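PDB 2IY9: SUBA from Escherichia coli, which cleaves the host endoplasmic reticulum chaperone BiP as the serine protease subunit of the subtilase cytotoxin SubAB5. Local coordinates for residues 38-43 / 282-287; 302-307 / 324-329. One frame throughout, in Å; residues are numbered along the deposited sequence.

Contact 1. Residues 38-43 / 282-287; sequences SLTDKN and LAAMTS
Asp-41 and Ser-287 are joined by the one direct hydrogen bond between 38-43 and 282-287. The backbone N of Asp-41 donates to OG of Ser-287 over 3.1 Å, at an N-H...O angle of 159°. That hydroxyl is also a donor. It gives its proton to the carbonyl oxygen of Ala-284 in the preceding turn, with OG of Ser-287 2.7 Å from O of Ala-284. One oxygen thus takes a bond from the loop and passes one to the helix. With chi1 at 78°, OG folds back over the helix toward the O of Ala-284.

Thr-40 lies beside this bond. Its CB comes within 3.3 Å of Ser-287 OG. Its methyl CG2 rests 3.9 Å from CB of Ala-284, and 3.6 Å from the O of Ala-284. The hydroxyl of Thr-40 turns to its own chain and bonds to the carbonyl oxygen of Met-37, so the methyl is the branch that meets the helix.

A second link runs through water. Water 1 donates to OD1 of Asp-41, at 2.9 Å, and to the carbonyl oxygen of Ser-287, at 2.7 Å. CG of Asp-41 stands anti to the backbone N (chi1 174°), which brings CB and CG beside the carbonyl oxygen of Ser-287 and lets the carboxylate meet it through the water. The other oxygen, OD2, takes a weak bond from the backbone N of Asn-43.

Further out, Tyr-107 touches the side chains of both Thr-40 and Ser-287. Ile-327 of helix 323-331 packs on Thr-40 and Ala-284. The contact therefore pins the loop between helix 34-38 and strand 47-52 to the C-terminal end of helix 271-288, with helix 323-331 alongside.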
loop_
_atom_site.group_PDB
_atom_site.type_symbol
_atom_site.label_atom_id
_atom_site.label_comp_id
_atom_site.label_asym_id
_atom_site.label_seq_id
_atom_site.Cartn_x
_atom_site.Cartn_y
_atom_site.Cartn_z
ATOM N N SER A 38 11.886 0.491 -17.800
ATOM C CA SER A 38 12.726 -0.393 -18.603
ATOM C C SER A 38 13.658 -1.259 -17.745
ATOM O O SER A 38 14.062 -2.339 -18.171
ATOM C CB SER A 38 13.544 0.428 -19.603
ATOM O OG SER A 38 14.623 1.090 -18.960
ATOM N N LEU A 39 13.972 -0.781 -16.539
ATOM C CA LEU A 39 14.840 -1.486 -15.593
ATOM C C LEU A 39 14.188 -2.682 -14.887
ATOM O O LEU A 39 14.884 -3.486 -14.259
ATOM C CB LEU A 39 15.379 -0.513 -14.531
ATOM C CG LEU A 39 16.037 0.790 -14.989
ATOM C CD1 LEU A 39 16.526 1.587 -13.796
ATOM C CD2 LEU A 39 17.180 0.515 -15.956
ATOM N N THR A 40 12.862 -2.779 -14.962
ATOM C CA THR A 40 12.120 -3.872 -14.320
ATOM C C THR A 40 12.097 -5.131 -15.194
ATOM O O THR A 40 12.282 -5.057 -16.415
ATOM C CB THR A 40 10.666 -3.460 -13.959
ATOM O OG1 THR A 40 9.911 -3.221 -15.148
ATOM C CG2 THR A 40 10.650 -2.196 -13.096
ATOM N N ASP A 41 11.869 -6.278 -14.558
ATOM C CA ASP A 41 11.872 -7.578 -15.227
ATOM C C ASP A 41 10.428 -8.078 -15.359
ATOM O O ASP A 41 9.876 -8.666 -14.421
ATOM C CB ASP A 41 12.755 -8.567 -14.438
ATOM C CG ASP A 41 12.702 -10.001 -14.979
ATOM O OD1 ASP A 41 13.726 -10.711 -14.899
ATOM O OD2 ASP A 41 11.632 -10.448 -15.452
ATOM N N LYS A 42 9.833 -7.854 -16.529
ATOM C CA LYS A 42 8.432 -8.233 -16.788
ATOM C C LYS A 42 8.258 -9.749 -16.930
ATOM O O LYS A 42 7.141 -10.259 -16.984
ATOM C CB LYS A 42 7.884 -7.499 -18.027
ATOM C CG LYS A 42 8.395 -8.020 -19.380
ATOM C CD LYS A 42 7.823 -7.215 -20.571
ATOM C CE LYS A 42 6.328 -7.467 -20.792
ATOM N NZ LYS A 42 5.709 -6.473 -21.750
ATOM N N ASN A 43 9.375 -10.458 -16.984
ATOM C CA ASN A 43 9.371 -11.906 -17.102
ATOM C C ASN A 43 9.277 -12.613 -15.756
ATOM O O ASN A 43 9.107 -13.822 -15.703
ATOM C CB ASN A 43 10.606 -12.359 -17.887
ATOM C CG ASN A 43 10.574 -11.886 -19.330
ATOM O OD1 ASN A 43 9.611 -12.148 -20.060
ATOM N ND2 ASN A 43 11.619 -11.170 -19.747
ATOM N N LEU A 282 6.962 -0.788 -4.978
ATOM C CA LEU A 282 7.567 -1.984 -4.403
ATOM C C LEU A 282 7.386 -3.208 -5.312
ATOM O O LEU A 282 8.309 -4.020 -5.445
ATOM C CB LEU A 282 7.040 -2.251 -2.996
ATOM C CG LEU A 282 7.574 -1.377 -1.859
ATOM C CD1 LEU A 282 6.601 -1.476 -0.653
ATOM C CD2 LEU A 282 8.983 -1.769 -1.445
ATOM N N ALA A 283 6.227 -3.320 -5.956
ATOM C CA ALA A 283 5.987 -4.409 -6.922
ATOM C C ALA A 283 7.011 -4.374 -8.059
ATOM O O ALA A 283 7.584 -5.409 -8.419
ATOM C CB ALA A 283 4.569 -4.347 -7.477
ATOM N N ALA A 284 7.234 -3.179 -8.607
ATOM C CA ALA A 284 8.193 -2.963 -9.681
ATOM C C ALA A 284 9.606 -3.367 -9.257
ATOM O O ALA A 284 10.315 -4.032 -10.005
ATOM C CB ALA A 284 8.161 -1.506 -10.129
ATOM N N MET A 285 10.009 -2.962 -8.053
ATOM C CA MET A 285 11.294 -3.371 -7.492
ATOM C C MET A 285 11.407 -4.894 -7.366
ATOM O O MET A 285 12.421 -5.489 -7.770
ATOM C CB MET A 285 11.496 -2.732 -6.126
ATOM C CG MET A 285 11.507 -1.213 -6.146
ATOM S SD MET A 285 11.362 -0.493 -4.511
ATOM C CE MET A 285 12.877 -0.971 -3.699
ATOM N N THR A 286 10.358 -5.531 -6.844
ATOM C CA THR A 286 10.409 -6.980 -6.569
ATOM C C THR A 286 10.628 -7.800 -7.839
ATOM O O THR A 286 11.225 -8.881 -7.788
ATOM C CB THR A 286 9.138 -7.501 -5.875
ATOM O OG1 THR A 286 8.031 -7.382 -6.769
ATOM C CG2 THR A 286 8.848 -6.744 -4.585
ATOM N N SER A 287 10.147 -7.282 -8.973
ATOM C CA SER A 287 10.354 -7.939 -10.265
ATOM C C SER A 287 11.839 -8.241 -10.500
ATOM O O SER A 287 12.176 -9.269 -11.102
ATOM C CB SER A 287 9.775 -7.103 -11.417
ATOM O OG SER A 287 10.610 -6.004 -11.788
HETATM O O HOH W 1 14.154 -10.886 -12.066
#

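Contact 2. Residues 302-307 / 324-329; sequences LESADK and EKAISM
Ser-304 packs against Lys-325 and Ala-326 in a small, buried helix-to-helix contact. It joins the end of helix 294-304 to helix 323-331 in the C-terminal part of the subtilisin-like (peptidase S8) fold. Residues 324-329 belong to the A2 domain, so the contact ties the start of that domain to the protease body. It lies away from the charge relay residues.

The touching is by van der Waals packing. CB of Ser-304 meets CG of Lys-325 at 3.5 Å, and its OG sits 3.2 Å from CA of Ala-326. The methyl of Ala-326 is nearly as close, with CB 3.3 Å from the same OG. The hydroxyl turns to its own helix, mainly to the carbonyl oxygen of Thr-300, with that of Leu-301 as a further hydrogen-bond partner. A chi1 of 76° bends the hydroxyl back toward these oxygens.

Asn-322 bonds to the carboxylate of Asp-306 through ND2 and to the backbone N of Lys-325 through OD1. Met-285 of helix 271-288 packs on Ala-326.

Beyond Ser-304 the chain turns into strand 306-307. Lys-307 reaches back over this turn, and its NZ donates to the carbonyl oxygens of Leu-302, at 2.9 Å, and Ala-305, at 2.8 Å. Lys-325 runs along Ser-304 through CB and CG, then bends at chi2 (71°) and again at chi4. Its NZ donates to water 2, 3.0 Å away, and this water in turn donates to the O of Glu-303.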
loop_
_atom_site.group_PDB
_atom_site.type_symbol
_atom_site.label_atom_id
_atom_site.label_comp_id
_atom_site.label_asym_id
_atom_site.label_seq_id
_atom_site.Cartn_x
_atom_site.Cartn_y
_atom_site.Cartn_z
ATOM N N LEU A 302 13.149 3.352 1.460
ATOM C CA LEU A 302 13.320 4.458 2.392
ATOM C C LEU A 302 14.574 5.267 2.136
ATOM O O LEU A 302 14.515 6.498 2.172
ATOM C CB LEU A 302 13.293 3.965 3.839
ATOM C CG LEU A 302 12.010 3.214 4.217
ATOM C CD1 LEU A 302 12.042 2.915 5.709
ATOM C CD2 LEU A 302 10.740 3.990 3.827
ATOM N N GLU A 303 15.698 4.586 1.893
ATOM C CA GLU A 303 16.954 5.281 1.595
ATOM C C GLU A 303 16.866 6.114 0.329
ATOM O O GLU A 303 17.418 7.213 0.267
ATOM C CB GLU A 303 18.130 4.300 1.480
ATOM C CG GLU A 303 18.832 4.047 2.806
ATOM C CD GLU A 303 19.910 2.980 2.717
ATOM O OE1 GLU A 303 20.290 2.445 3.779
ATOM O OE2 GLU A 303 20.364 2.666 1.595
ATOM N N SER A 304 16.178 5.579 -0.677
ATOM C CA SER A 304 16.052 6.247 -1.964
ATOM C C SER A 304 15.043 7.401 -1.953
ATOM O O SER A 304 15.031 8.224 -2.872
ATOM C CB SER A 304 15.669 5.229 -3.039
ATOM O OG SER A 304 14.298 4.904 -2.905
ATOM N N ALA A 305 14.171 7.443 -0.941
ATOM C CA ALA A 305 13.197 8.533 -0.823
ATOM C C ALA A 305 13.870 9.913 -0.762
ATOM O O ALA A 305 14.925 10.063 -0.148
ATOM C CB ALA A 305 12.321 8.334 0.405
ATOM N N ASP A 306 13.248 10.906 -1.388
ATOM C CA ASP A 306 13.673 12.299 -1.234
ATOM C C ASP A 306 13.388 12.758 0.205
ATOM O O ASP A 306 12.342 12.447 0.770
ATOM C CB ASP A 306 12.955 13.204 -2.240
ATOM C CG ASP A 306 13.375 12.947 -3.686
ATOM O OD1 ASP A 306 14.508 12.479 -3.938
ATOM O OD2 ASP A 306 12.561 13.236 -4.583
ATOM N N LYS A 307 14.331 13.478 0.803
ATOM C CA LYS A 307 14.184 13.905 2.186
ATOM C C LYS A 307 13.954 15.417 2.249
ATOM O O LYS A 307 14.799 16.181 1.789
ATOM C CB LYS A 307 15.438 13.515 2.991
ATOM C CG LYS A 307 15.938 12.066 2.784
ATOM C CD LYS A 307 14.992 11.036 3.384
ATOM C CE LYS A 307 15.615 9.632 3.500
ATOM N NZ LYS A 307 15.963 8.984 2.195
ATOM N N GLU A 324 11.972 6.599 -9.259
ATOM C CA GLU A 324 13.138 6.525 -10.134
ATOM C C GLU A 324 14.336 5.989 -9.362
ATOM O O GLU A 324 14.978 5.029 -9.789
ATOM C CB GLU A 324 13.457 7.887 -10.777
ATOM C CG GLU A 324 14.813 7.916 -11.506
ATOM C CD GLU A 324 15.151 9.285 -12.062
ATOM O OE1 GLU A 324 15.896 10.039 -11.391
ATOM O OE2 GLU A 324 14.663 9.616 -13.163
ATOM N N LYS A 325 14.620 6.605 -8.220
ATOM C CA LYS A 325 15.728 6.201 -7.373
ATOM C C LYS A 325 15.518 4.816 -6.736
ATOM O O LYS A 325 16.444 4.006 -6.732
ATOM C CB LYS A 325 16.006 7.278 -6.316
ATOM C CG LYS A 325 17.312 7.111 -5.545
ATOM C CD LYS A 325 18.540 7.394 -6.403
ATOM C CE LYS A 325 19.809 7.453 -5.555
ATOM N NZ LYS A 325 19.883 6.329 -4.576
ATOM N N ALA A 326 14.320 4.549 -6.208
ATOM C CA ALA A 326 14.011 3.236 -5.624
ATOM C C ALA A 326 14.221 2.092 -6.616
ATOM O O ALA A 326 14.880 1.098 -6.297
ATOM C CB ALA A 326 12.577 3.203 -5.077
ATOM N N ILE A 327 13.654 2.244 -7.809
ATOM C CA ILE A 327 13.691 1.195 -8.825
ATOM C C ILE A 327 15.113 1.062 -9.379
ATOM O O ILE A 327 15.652 -0.043 -9.441
ATOM C CB ILE A 327 12.619 1.407 -9.928
ATOM C CG1 ILE A 327 11.216 1.169 -9.337
ATOM C CG2 ILE A 327 12.888 0.489 -11.151
ATOM C CD1 ILE A 327 10.062 1.733 -10.159
ATOM N N SER A 328 15.722 2.196 -9.731
ATOM C CA SER A 328 17.117 2.230 -10.187
ATOM C C SER A 328 18.066 1.540 -9.203
ATOM O O SER A 328 18.809 0.641 -9.590
ATOM C CB SER A 328 17.564 3.669 -10.451
ATOM O OG SER A 328 18.837 3.692 -11.077
ATOM N N MET A 329 18.020 1.939 -7.934
ATOM C CA MET A 329 18.889 1.348 -6.902
ATOM C C MET A 329 18.674 -0.153 -6.740
ATOM O O MET A 329 19.630 -0.937 -6.729
ATOM C CB MET A 329 18.694 2.037 -5.546
ATOM C CG MET A 329 19.375 3.399 -5.400
ATOM S SD MET A 329 21.133 3.461 -5.858
ATOM C CE MET A 329 21.891 2.368 -4.652
HETATM O O HOH W 2 19.372 7.748 -1.941
#

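From the N terminus, the chain passes helix 34-38 and enters the loop of 38-43. Contact 1 closes only when helix 271-288 arrives, 239 residues later, so most of the protease, including the parallel sheet, lies in between. Helix 294-304 is the next helix in the chain. Contact 2 then closes a short loop of 16 residues, which holds strand 319-320, the partner of strand 306-307. The two contacts are in series and neither nests in the other. The centres of contact 1 and contact 2 are about 14 Å apart, yet the contacts touch. Leu-39 packs on Ser-328, and Met-285 on Ile-327. Helix 323-331 thereby joins the N-terminal loop to the two preceding helices.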